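Lipase (Pelosinus fermentans, PDB 5AH0) hydrolyses ester bonds as a zinc-containing lipase of the alpha/beta-hydrolase clan, including those of the synthetic polyester poly(butylene adipate-co-terephthalate). Local coordinates at residues Phe175-Lys180 with Thr219-Asn224; Tyr259-Cys265 with Trp346-Leu352; Val268-Leu272 with Met283-Tyr288. The contacts are given in a common frame with arbitrary orientation. Residue numbers count along the deposited sequence, not the author numbering.

Interaction 1 of 3, residues Phe175-Lys180 with Thr219-Asn224; sequences FGDFAK and TNRVFN
Residues Phe175-Lys180, on helix 173-190, and Thr219-Asn224, at the C-terminal end of helix 215-223, run nearly antiparallel: their axes approach to 10.6 Å with 159° between N-to-C directions. Residues 175-180 and 219-223 are alpha-helical, with i to i+4 backbone hydrogen bonds such as Lys180 N to Gly176 O (3.1 Å) and Phe223 N to Thr219 O (3.3 Å); Asn224 is the first residue to leave helical phi/psi. The register sets Gly176 against Phe223 (CA-CA 6.2 Å) and Lys180 against Thr219 (CA-CA 6.8 Å).

Apolar packing centres on Phe223, whose chi1 of -66° (m) sends the ring across the gap between the helices. Its CZ lies 3.4 Å from Ala179 CB, its CD1 4.4 Å from Gly176 CA, and its CE1 4.1 Å from CE1 of Phe175 (chi1 t). Such a pair is a plain antiparallel helix-helix contact, here joining two helices of the strand-free region between sheet strands 153-159 and 258-265 of this alpha/beta-hydrolase fold. Beyond the pair, Trp228 and Phe200 meet the Phe223 ring, while Phe12 meets that of Phe175.

The extended Lys180 side chain (m, then t at chi2 to chi4) reaches across to helix 215-223 on the more open side. Its CG rests 4.1 Å from Thr219 CG2, and its CE approaches Asn220 OD1 to 3.2 Å and Phe223 CB to 4.3 Å. Thr219 OG1 is hydrogen-bonded to Leu215 O.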
loop_
_atom_site.group_PDB
_atom_site.type_symbol
_atom_site.label_atom_id
_atom_site.label_comp_id
_atom_site.label_asym_id
_atom_site.label_seq_id
_atom_site.Cartn_x
_atom_site.Cartn_y
_atom_site.Cartn_z
ATOM N N PHE A 175 13.442 -5.463 -8.509
ATOM C CA PHE A 175 12.702 -4.458 -7.747
ATOM C C PHE A 175 12.992 -3.042 -8.252
ATOM O O PHE A 175 12.084 -2.258 -8.476
ATOM C CB PHE A 175 13.052 -4.570 -6.263
ATOM C CG PHE A 175 12.603 -3.398 -5.437
ATOM C CD1 PHE A 175 13.406 -2.268 -5.308
ATOM C CD2 PHE A 175 11.394 -3.435 -4.764
ATOM C CE1 PHE A 175 13.005 -1.202 -4.553
ATOM C CE2 PHE A 175 10.985 -2.365 -3.990
ATOM C CZ PHE A 175 11.787 -1.248 -3.885
ATOM N N GLY A 176 14.269 -2.712 -8.404
ATOM C CA GLY A 176 14.658 -1.413 -8.922
ATOM C C GLY A 176 14.330 -1.241 -10.400
ATOM O O GLY A 176 14.059 -0.133 -10.861
ATOM N N ASP A 177 14.363 -2.333 -11.156
ATOM C CA ASP A 177 14.012 -2.248 -12.562
ATOM C C ASP A 177 12.535 -1.915 -12.689
ATOM O O ASP A 177 12.135 -1.108 -13.531
ATOM C CB ASP A 177 14.308 -3.549 -13.295
ATOM C CG ASP A 177 13.922 -3.484 -14.760
ATOM O OD1 ASP A 177 14.723 -2.961 -15.567
ATOM O OD2 ASP A 177 12.805 -3.929 -15.107
ATOM N N PHE A 178 11.727 -2.545 -11.840
ATOM C CA PHE A 178 10.301 -2.290 -11.845
ATOM C C PHE A 178 10.007 -0.839 -11.478
ATOM O O PHE A 178 9.163 -0.198 -12.090
ATOM C CB PHE A 178 9.562 -3.207 -10.884
ATOM C CG PHE A 178 8.090 -2.961 -10.875
ATOM C CD1 PHE A 178 7.297 -3.480 -11.879
ATOM C CD2 PHE A 178 7.510 -2.153 -9.914
ATOM C CE1 PHE A 178 5.946 -3.219 -11.908
ATOM C CE2 PHE A 178 6.150 -1.889 -9.937
ATOM C CZ PHE A 178 5.373 -2.418 -10.934
ATOM N N ALA A 179 10.691 -0.326 -10.462
ATOM C CA ALA A 179 10.439 1.037 -10.038
ATOM C C ALA A 179 10.746 2.011 -11.167
ATOM O O ALA A 179 9.877 2.792 -11.573
ATOM C CB ALA A 179 11.250 1.371 -8.804
ATOM N N LYS A 180 11.976 1.944 -11.680
ATOM C CA LYS A 180 12.397 2.804 -12.773
ATOM C C LYS A 180 11.411 2.752 -13.933
ATOM O O LYS A 180 10.983 3.791 -14.441
ATOM C CB LYS A 180 13.784 2.402 -13.258
ATOM C CG LYS A 180 14.909 2.778 -12.307
ATOM C CD LYS A 180 16.135 1.913 -12.563
ATOM C CE LYS A 180 17.379 2.584 -12.020
ATOM N NZ LYS A 180 18.558 1.694 -12.064
ATOM N N THR A 219 15.669 9.823 -10.473
ATOM C CA THR A 219 15.258 8.423 -10.322
ATOM C C THR A 219 16.445 7.471 -10.191
ATOM O O THR A 219 16.484 6.639 -9.281
ATOM C CB THR A 219 14.386 7.947 -11.513
ATOM O OG1 THR A 219 13.334 8.890 -11.758
ATOM C CG2 THR A 219 13.772 6.595 -11.216
ATOM N N ASN A 220 17.405 7.591 -11.105
ATOM C CA ASN A 220 18.619 6.780 -11.047
ATOM C C ASN A 220 19.412 6.990 -9.764
ATOM O O ASN A 220 19.912 6.034 -9.183
ATOM C CB ASN A 220 19.508 7.040 -12.265
ATOM C CG ASN A 220 18.981 6.366 -13.513
ATOM O OD1 ASN A 220 18.296 5.342 -13.433
ATOM N ND2 ASN A 220 19.303 6.923 -14.675
ATOM N N ARG A 221 19.532 8.236 -9.323
ATOM C CA ARG A 221 20.295 8.516 -8.112
ATOM C C ARG A 221 19.639 7.843 -6.901
ATOM O O ARG A 221 20.329 7.332 -6.023
ATOM C CB ARG A 221 20.422 10.028 -7.890
ATOM C CG ARG A 221 21.174 10.429 -6.615
ATOM C CD ARG A 221 21.542 11.910 -6.630
ATOM N NE ARG A 221 20.360 12.774 -6.639
ATOM C CZ ARG A 221 19.705 13.177 -5.551
ATOM N NH1 ARG A 221 20.118 12.811 -4.342
ATOM N NH2 ARG A 221 18.641 13.962 -5.675
ATOM N N VAL A 222 18.310 7.792 -6.880
ATOM C CA VAL A 222 17.602 7.153 -5.774
ATOM C C VAL A 222 17.882 5.656 -5.661
ATOM O O VAL A 222 18.199 5.160 -4.578
ATOM C CB VAL A 222 16.081 7.348 -5.904
ATOM C CG1 VAL A 222 15.324 6.358 -5.006
ATOM C CG2 VAL A 222 15.699 8.796 -5.606
ATOM N N PHE A 223 17.786 4.943 -6.782
ATOM C CA PHE A 223 17.882 3.480 -6.771
ATOM C C PHE A 223 19.306 2.958 -7.015
ATOM O O PHE A 223 19.545 1.749 -7.034
ATOM C CB PHE A 223 16.902 2.900 -7.791
ATOM C CG PHE A 223 15.463 3.143 -7.434
ATOM C CD1 PHE A 223 14.811 2.322 -6.525
ATOM C CD2 PHE A 223 14.778 4.218 -7.967
ATOM C CE1 PHE A 223 13.496 2.551 -6.177
ATOM C CE2 PHE A 223 13.456 4.455 -7.622
ATOM C CZ PHE A 223 12.814 3.620 -6.726
ATOM N N ASN A 224 20.250 3.870 -7.196
ATOM C CA ASN A 224 21.656 3.494 -7.239
ATOM C C ASN A 224 22.312 3.847 -5.916
ATOM O O ASN A 224 23.531 3.832 -5.788
ATOM C CB ASN A 224 22.381 4.179 -8.398
ATOM C CG ASN A 224 21.830 3.775 -9.751
ATOM O OD1 ASN A 224 20.836 3.044 -9.848
ATOM N ND2 ASN A 224 22.465 4.262 -10.809
#

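Interaction 2 of 3, residues Tyr259-Cys265 with Trp346-Leu352; sequences YFSYSTC and WNSMPLL
Strands 259-262 and 346-348 run parallel, their axes approaching to 4.4 Å at 33°, pairing Tyr259 with Trp346, Phe260 with Asn347 and Ser261 with Ser348. The ladder's hydrogen bonds are Asn347 N to Tyr259 O (2.6 Å), Ser261 N to Asn347 O (3.2 Å) and Met349 N to Ser261 O (2.9 Å). After a one-residue shift, Thr264 pairs with Leu352 through Leu352 N to Ser263 O (2.7 Å) and Cys265 N to Leu352 O (3.3 Å). Asn347 ND2 also donates to Tyr259 O (2.9 Å).

Tyr259 CB packs over the six-membered ring of Trp346 (4.1 Å to its centroid). Met349, m at all three chi angles, lays CG over the Tyr262 ring, 3.5 Å from its centroid, with SD in Met-aromatic contact with Phe260 and Tyr262.

Strand 258-265 is flanked in the parallel alpha/beta-hydrolase sheet by 153-159 on one edge and by 346-348 and then 352-353 on the other; Tyr259 and Trp346 touch helix 116-129, while Tyr262 meets Trp372 of helix 370-380.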
loop_
_atom_site.group_PDB
_atom_site.type_symbol
_atom_site.label_atom_id
_atom_site.label_comp_id
_atom_site.label_asym_id
_atom_site.label_seq_id
_atom_site.Cartn_x
_atom_site.Cartn_y
_atom_site.Cartn_z
ATOM N N TYR A 259 -12.142 -7.551 8.323
ATOM C CA TYR A 259 -11.099 -7.646 7.311
ATOM C C TYR A 259 -11.631 -8.260 6.016
ATOM O O TYR A 259 -12.192 -9.359 6.020
ATOM C CB TYR A 259 -9.916 -8.469 7.809
ATOM C CG TYR A 259 -9.086 -7.812 8.892
ATOM C CD1 TYR A 259 -9.475 -7.881 10.224
ATOM C CD2 TYR A 259 -7.895 -7.164 8.594
ATOM C CE1 TYR A 259 -8.711 -7.302 11.233
ATOM C CE2 TYR A 259 -7.120 -6.584 9.598
ATOM C CZ TYR A 259 -7.534 -6.659 10.916
ATOM O OH TYR A 259 -6.788 -6.087 11.923
ATOM N N PHE A 260 -11.450 -7.545 4.912
ATOM C CA PHE A 260 -11.761 -8.087 3.594
ATOM C C PHE A 260 -10.521 -8.057 2.702
ATOM O O PHE A 260 -9.867 -7.020 2.568
ATOM C CB PHE A 260 -12.893 -7.300 2.935
ATOM C CG PHE A 260 -14.167 -7.302 3.717
ATOM C CD1 PHE A 260 -15.079 -8.335 3.578
ATOM C CD2 PHE A 260 -14.456 -6.275 4.597
ATOM C CE1 PHE A 260 -16.261 -8.338 4.297
ATOM C CE2 PHE A 260 -15.630 -6.274 5.321
ATOM C CZ PHE A 260 -16.535 -7.311 5.170
ATOM N N SER A 261 -10.230 -9.188 2.066
ATOM C CA SER A 261 -9.092 -9.286 1.161
ATOM C C SER A 261 -9.520 -9.795 -0.213
ATOM O O SER A 261 -10.179 -10.829 -0.331
ATOM C CB SER A 261 -8.029 -10.208 1.734
ATOM O OG SER A 261 -8.470 -11.548 1.672
ATOM N N TYR A 262 -9.145 -9.054 -1.247
ATOM C CA TYR A 262 -9.410 -9.448 -2.613
ATOM C C TYR A 262 -8.132 -9.954 -3.252
ATOM O O TYR A 262 -7.074 -9.363 -3.061
ATOM C CB TYR A 262 -9.978 -8.272 -3.406
ATOM C CG TYR A 262 -11.395 -7.917 -3.030
ATOM C CD1 TYR A 262 -11.659 -7.027 -2.001
ATOM C CD2 TYR A 262 -12.471 -8.483 -3.704
ATOM C CE1 TYR A 262 -12.956 -6.706 -1.648
ATOM C CE2 TYR A 262 -13.774 -8.170 -3.358
ATOM C CZ TYR A 262 -14.013 -7.281 -2.333
ATOM O OH TYR A 262 -15.309 -6.971 -1.994
ATOM N N SER A 263 -8.222 -11.054 -4.000
ATOM C CA SER A 263 -7.047 -11.623 -4.655
ATOM C C SER A 263 -7.115 -11.476 -6.162
ATOM O O SER A 263 -8.182 -11.617 -6.765
ATOM C CB SER A 263 -6.892 -13.094 -4.287
ATOM O OG SER A 263 -6.377 -13.219 -2.974
ATOM N N THR A 264 -5.968 -11.184 -6.766
ATOM C CA THR A 264 -5.872 -10.982 -8.212
ATOM C C THR A 264 -4.979 -12.008 -8.868
ATOM O O THR A 264 -4.057 -12.535 -8.256
ATOM C CB THR A 264 -5.312 -9.606 -8.553
ATOM O OG1 THR A 264 -4.071 -9.432 -7.848
ATOM C CG2 THR A 264 -6.298 -8.514 -8.142
ATOM N N CYS A 265 -5.246 -12.271 -10.135
ATOM C CA CYS A 265 -4.469 -13.229 -10.893
ATOM C C CYS A 265 -4.629 -12.889 -12.354
ATOM O O CYS A 265 -5.728 -12.543 -12.779
ATOM C CB CYS A 265 -4.926 -14.669 -10.624
ATOM S SG CYS A 265 -3.778 -15.903 -11.318
ATOM N N TRP A 346 -9.969 -12.574 8.523
ATOM C CA TRP A 346 -9.874 -12.152 7.132
ATOM C C TRP A 346 -10.980 -12.792 6.298
ATOM O O TRP A 346 -11.028 -14.012 6.141
ATOM C CB TRP A 346 -8.502 -12.505 6.546
ATOM C CG TRP A 346 -7.381 -11.670 7.081
ATOM C CD1 TRP A 346 -6.629 -11.910 8.201
ATOM C CD2 TRP A 346 -6.885 -10.451 6.519
ATOM N NE1 TRP A 346 -5.697 -10.912 8.369
ATOM C CE2 TRP A 346 -5.837 -10.002 7.353
ATOM C CE3 TRP A 346 -7.232 -9.689 5.399
ATOM C CZ2 TRP A 346 -5.133 -8.828 7.094
ATOM C CZ3 TRP A 346 -6.533 -8.530 5.145
ATOM C CH2 TRP A 346 -5.496 -8.108 5.986
ATOM N N ASN A 347 -11.873 -11.963 5.771
ATOM C CA ASN A 347 -12.908 -12.445 4.871
ATOM C C ASN A 347 -12.386 -12.455 3.435
ATOM O O ASN A 347 -12.436 -11.431 2.737
ATOM C CB ASN A 347 -14.166 -11.579 4.981
ATOM C CG ASN A 347 -14.827 -11.652 6.360
ATOM O OD1 ASN A 347 -15.907 -12.223 6.509
ATOM N ND2 ASN A 347 -14.187 -11.062 7.365
ATOM N N SER A 348 -11.864 -13.606 3.008
ATOM C CA SER A 348 -11.259 -13.755 1.679
ATOM C C SER A 348 -12.311 -13.819 0.576
ATOM O O SER A 348 -13.112 -14.762 0.504
ATOM C CB SER A 348 -10.380 -15.000 1.619
ATOM O OG SER A 348 -9.861 -15.179 0.311
ATOM N N MET A 349 -12.310 -12.804 -0.278
ATOM C CA MET A 349 -13.324 -12.676 -1.310
ATOM C C MET A 349 -13.015 -13.586 -2.484
ATOM O O MET A 349 -11.883 -14.036 -2.625
ATOM C CB MET A 349 -13.429 -11.220 -1.759
ATOM C CG MET A 349 -13.721 -10.274 -0.612
ATOM S SD MET A 349 -15.336 -10.592 0.130
ATOM C CE MET A 349 -16.405 -10.211 -1.257
ATOM N N PRO A 350 -14.038 -13.900 -3.298
ATOM C CA PRO A 350 -13.844 -14.669 -4.532
ATOM C C PRO A 350 -12.767 -14.051 -5.418
ATOM O O PRO A 350 -12.697 -12.822 -5.524
ATOM C CB PRO A 350 -15.210 -14.590 -5.213
ATOM C CG PRO A 350 -16.168 -14.424 -4.098
ATOM C CD PRO A 350 -15.463 -13.602 -3.054
ATOM N N LEU A 351 -11.979 -14.901 -6.074
ATOM C CA LEU A 351 -10.806 -14.476 -6.828
ATOM C C LEU A 351 -11.132 -13.533 -7.977
ATOM O O LEU A 351 -12.001 -13.819 -8.795
ATOM C CB LEU A 351 -10.075 -15.705 -7.367
ATOM C CG LEU A 351 -8.836 -15.467 -8.244
ATOM C CD1 LEU A 351 -7.591 -15.158 -7.409
ATOM C CD2 LEU A 351 -8.588 -16.656 -9.177
ATOM N N LEU A 352 -10.437 -12.401 -8.030
ATOM C CA LEU A 352 -10.524 -11.503 -9.171
ATOM C C LEU A 352 -9.618 -12.034 -10.270
ATOM O O LEU A 352 -8.451 -11.664 -10.349
ATOM C CB LEU A 352 -10.104 -10.088 -8.794
ATOM C CG LEU A 352 -10.828 -9.448 -7.613
ATOM C CD1 LEU A 352 -10.178 -8.111 -7.249
ATOM C CD2 LEU A 352 -12.293 -9.276 -7.925
#

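Interaction 3 of 3, residues Val268-Leu272 with Met283-Tyr288; sequences VPSIL and MTPLLY
Two loop segments, the second leading into helix 288-294, face each other with Leu272 near Thr284 (CA-CA 5.0 Å) and Val268 near Tyr288 (CA-CA 5.3 Å). Residues Pro285 to Tyr288 form a type I beta turn closed by Tyr288 N to Pro285 O (3.1 Å); Thr284, with chi1 at 68° (p), donates from OG1 to the same Pro285 O (2.9 Å).

Pro285 is wedged against the other segment, its CG 3.3 Å from both Pro269 O and Ile271 O, and its CD 3.4 Å from Ser270 O. Val268 (chi1 t) points toward the turn and spreads its methyls: CG1 lies 3.9 Å from Pro285 CB and CG2 4.0 Å from Leu287 CB. Tyr288, t at chi1, swings its ring back so that Ser270 CB sits over one face, a CH-pi contact 3.9 Å from the ring centroid, while Val268 O lies at the ring edge, 3.3 Å from CD1. Leu272 (chi1 t, chi2 p) turns CD1 to within 3.9 Å of Pro285 CA and 3.7 Å of Thr284 O. One water links the backbones, accepting from Leu272 N (2.7 Å) and donating to Met283 O (3.2 Å).

This surface contact folds the connection between strand 258-265 and helix 288-294 back on itself; Leu286 packs on helix 173-190 through Asn181, Leu182 and Ser185, and Leu287 on Phe178 of that helix.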
loop_
_atom_site.group_PDB
_atom_site.type_symbol
_atom_site.label_atom_id
_atom_site.label_comp_id
_atom_site.label_asym_id
_atom_site.label_seq_id
_atom_site.Cartn_x
_atom_site.Cartn_y
_atom_site.Cartn_z
ATOM N N VAL A 268 -0.441 -11.607 -18.229
ATOM C CA VAL A 268 -0.366 -10.379 -19.001
ATOM C C VAL A 268 0.045 -10.685 -20.438
ATOM O O VAL A 268 1.045 -11.338 -20.666
ATOM C CB VAL A 268 0.613 -9.403 -18.344
ATOM C CG1 VAL A 268 0.613 -8.062 -19.070
ATOM C CG2 VAL A 268 0.262 -9.253 -16.854
ATOM N N PRO A 269 -0.755 -10.252 -21.421
ATOM C CA PRO A 269 -0.355 -10.444 -22.824
ATOM C C PRO A 269 0.909 -9.660 -23.194
ATOM O O PRO A 269 1.289 -8.708 -22.482
ATOM C CB PRO A 269 -1.564 -9.924 -23.617
ATOM C CG PRO A 269 -2.284 -9.035 -22.692
ATOM C CD PRO A 269 -2.068 -9.607 -21.306
ATOM N N SER A 270 1.538 -10.051 -24.302
ATOM C CA SER A 270 2.687 -9.327 -24.821
ATOM C C SER A 270 2.286 -8.164 -25.734
ATOM O O SER A 270 3.101 -7.287 -26.016
ATOM C CB SER A 270 3.616 -10.284 -25.574
ATOM O OG SER A 270 3.034 -10.730 -26.795
ATOM N N ILE A 271 1.033 -8.140 -26.183
ATOM C CA ILE A 271 0.563 -7.086 -27.093
ATOM C C ILE A 271 0.103 -5.848 -26.340
ATOM O O ILE A 271 -0.678 -5.954 -25.406
ATOM C CB ILE A 271 -0.631 -7.539 -27.955
ATOM C CG1 ILE A 271 -0.327 -8.821 -28.730
ATOM C CG2 ILE A 271 -1.041 -6.407 -28.896
ATOM C CD1 ILE A 271 0.345 -8.595 -30.065
ATOM N N LEU A 272 0.549 -4.673 -26.770
ATOM C CA LEU A 272 0.216 -3.433 -26.082
ATOM C C LEU A 272 -0.987 -2.695 -26.682
ATOM O O LEU A 272 -1.005 -2.373 -27.868
ATOM C CB LEU A 272 1.419 -2.488 -26.087
ATOM C CG LEU A 272 1.144 -1.118 -25.473
ATOM C CD1 LEU A 272 1.038 -1.204 -23.946
ATOM C CD2 LEU A 272 2.218 -0.148 -25.880
ATOM N N MET A 283 7.954 -2.245 -25.522
ATOM C CA MET A 283 6.716 -1.893 -26.217
ATOM C C MET A 283 5.673 -2.979 -25.985
ATOM O O MET A 283 4.831 -3.239 -26.833
ATOM C CB MET A 283 6.967 -1.680 -27.711
ATOM C CG MET A 283 8.088 -0.689 -28.031
ATOM S SD MET A 283 7.598 1.047 -28.146
ATOM C CE MET A 283 7.374 1.530 -26.435
ATOM N N THR A 284 5.792 -3.657 -24.852
ATOM C CA THR A 284 4.760 -4.549 -24.359
ATOM C C THR A 284 3.955 -3.827 -23.278
ATOM O O THR A 284 4.283 -2.689 -22.901
ATOM C CB THR A 284 5.368 -5.835 -23.777
ATOM O OG1 THR A 284 6.094 -5.512 -22.585
ATOM C CG2 THR A 284 6.288 -6.491 -24.774
ATOM N N PRO A 285 2.916 -4.476 -22.745
ATOM C CA PRO A 285 2.373 -3.883 -21.506
ATOM C C PRO A 285 3.470 -3.817 -20.420
ATOM O O PRO A 285 4.348 -4.689 -20.438
ATOM C CB PRO A 285 1.258 -4.849 -21.114
ATOM C CG PRO A 285 0.786 -5.416 -22.445
ATOM C CD PRO A 285 2.074 -5.564 -23.268
ATOM N N LEU A 286 3.423 -2.831 -19.516
ATOM C CA LEU A 286 4.433 -2.678 -18.462
ATOM C C LEU A 286 4.654 -3.964 -17.674
ATOM O O LEU A 286 5.783 -4.360 -17.433
ATOM C CB LEU A 286 4.034 -1.558 -17.483
ATOM C CG LEU A 286 4.952 -1.304 -16.277
ATOM C CD1 LEU A 286 6.363 -0.968 -16.757
ATOM C CD2 LEU A 286 4.451 -0.163 -15.396
ATOM N N LEU A 287 3.569 -4.628 -17.294
ATOM C CA LEU A 287 3.652 -5.769 -16.404
ATOM C C LEU A 287 4.080 -7.074 -17.073
ATOM O O LEU A 287 4.242 -8.094 -16.390
ATOM C CB LEU A 287 2.299 -5.970 -15.731
ATOM C CG LEU A 287 1.835 -4.805 -14.853
ATOM C CD1 LEU A 287 0.523 -5.144 -14.199
ATOM C CD2 LEU A 287 2.904 -4.507 -13.815
ATOM N N TYR A 288 4.244 -7.058 -18.398
ATOM C CA TYR A 288 4.523 -8.289 -19.122
ATOM C C TYR A 288 5.814 -9.007 -18.657
ATOM O O TYR A 288 5.773 -10.186 -18.320
ATOM C CB TYR A 288 4.573 -8.032 -20.629
ATOM C CG TYR A 288 4.979 -9.271 -21.405
ATOM C CD1 TYR A 288 4.091 -10.326 -21.582
ATOM C CD2 TYR A 288 6.257 -9.391 -21.945
ATOM C CE1 TYR A 288 4.468 -11.483 -22.286
ATOM C CE2 TYR A 288 6.640 -10.529 -22.655
ATOM C CZ TYR A 288 5.742 -11.568 -22.823
ATOM O OH TYR A 288 6.123 -12.693 -23.511
HETATM O O HOH W 1 2.359 -4.163 -28.712
#

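Overall arrangement
Along the chain, interaction 1 closes before interaction 2 opens, and interaction 3 is nested inside the long loop that interaction 2 closes. Interactions 1 and 2 lie on opposite sides of the chain's centre, their own centres 30 Å apart and nearest atoms about 12 Å apart. Interaction 2 belongs to the parallel sheet, whereas interactions 1 and 3 belong to the helices and loops connected to its strands. These two, with centres 20 Å apart, touch through helix 173-190, where Phe178, which makes no contact with 219-224, puts CE1 3.8 Å from Leu287 CD2. Interactions 2 and 3, centres 25 Å apart, adjoin in sequence without touching otherwise, so one chain path runs from sheet to surface.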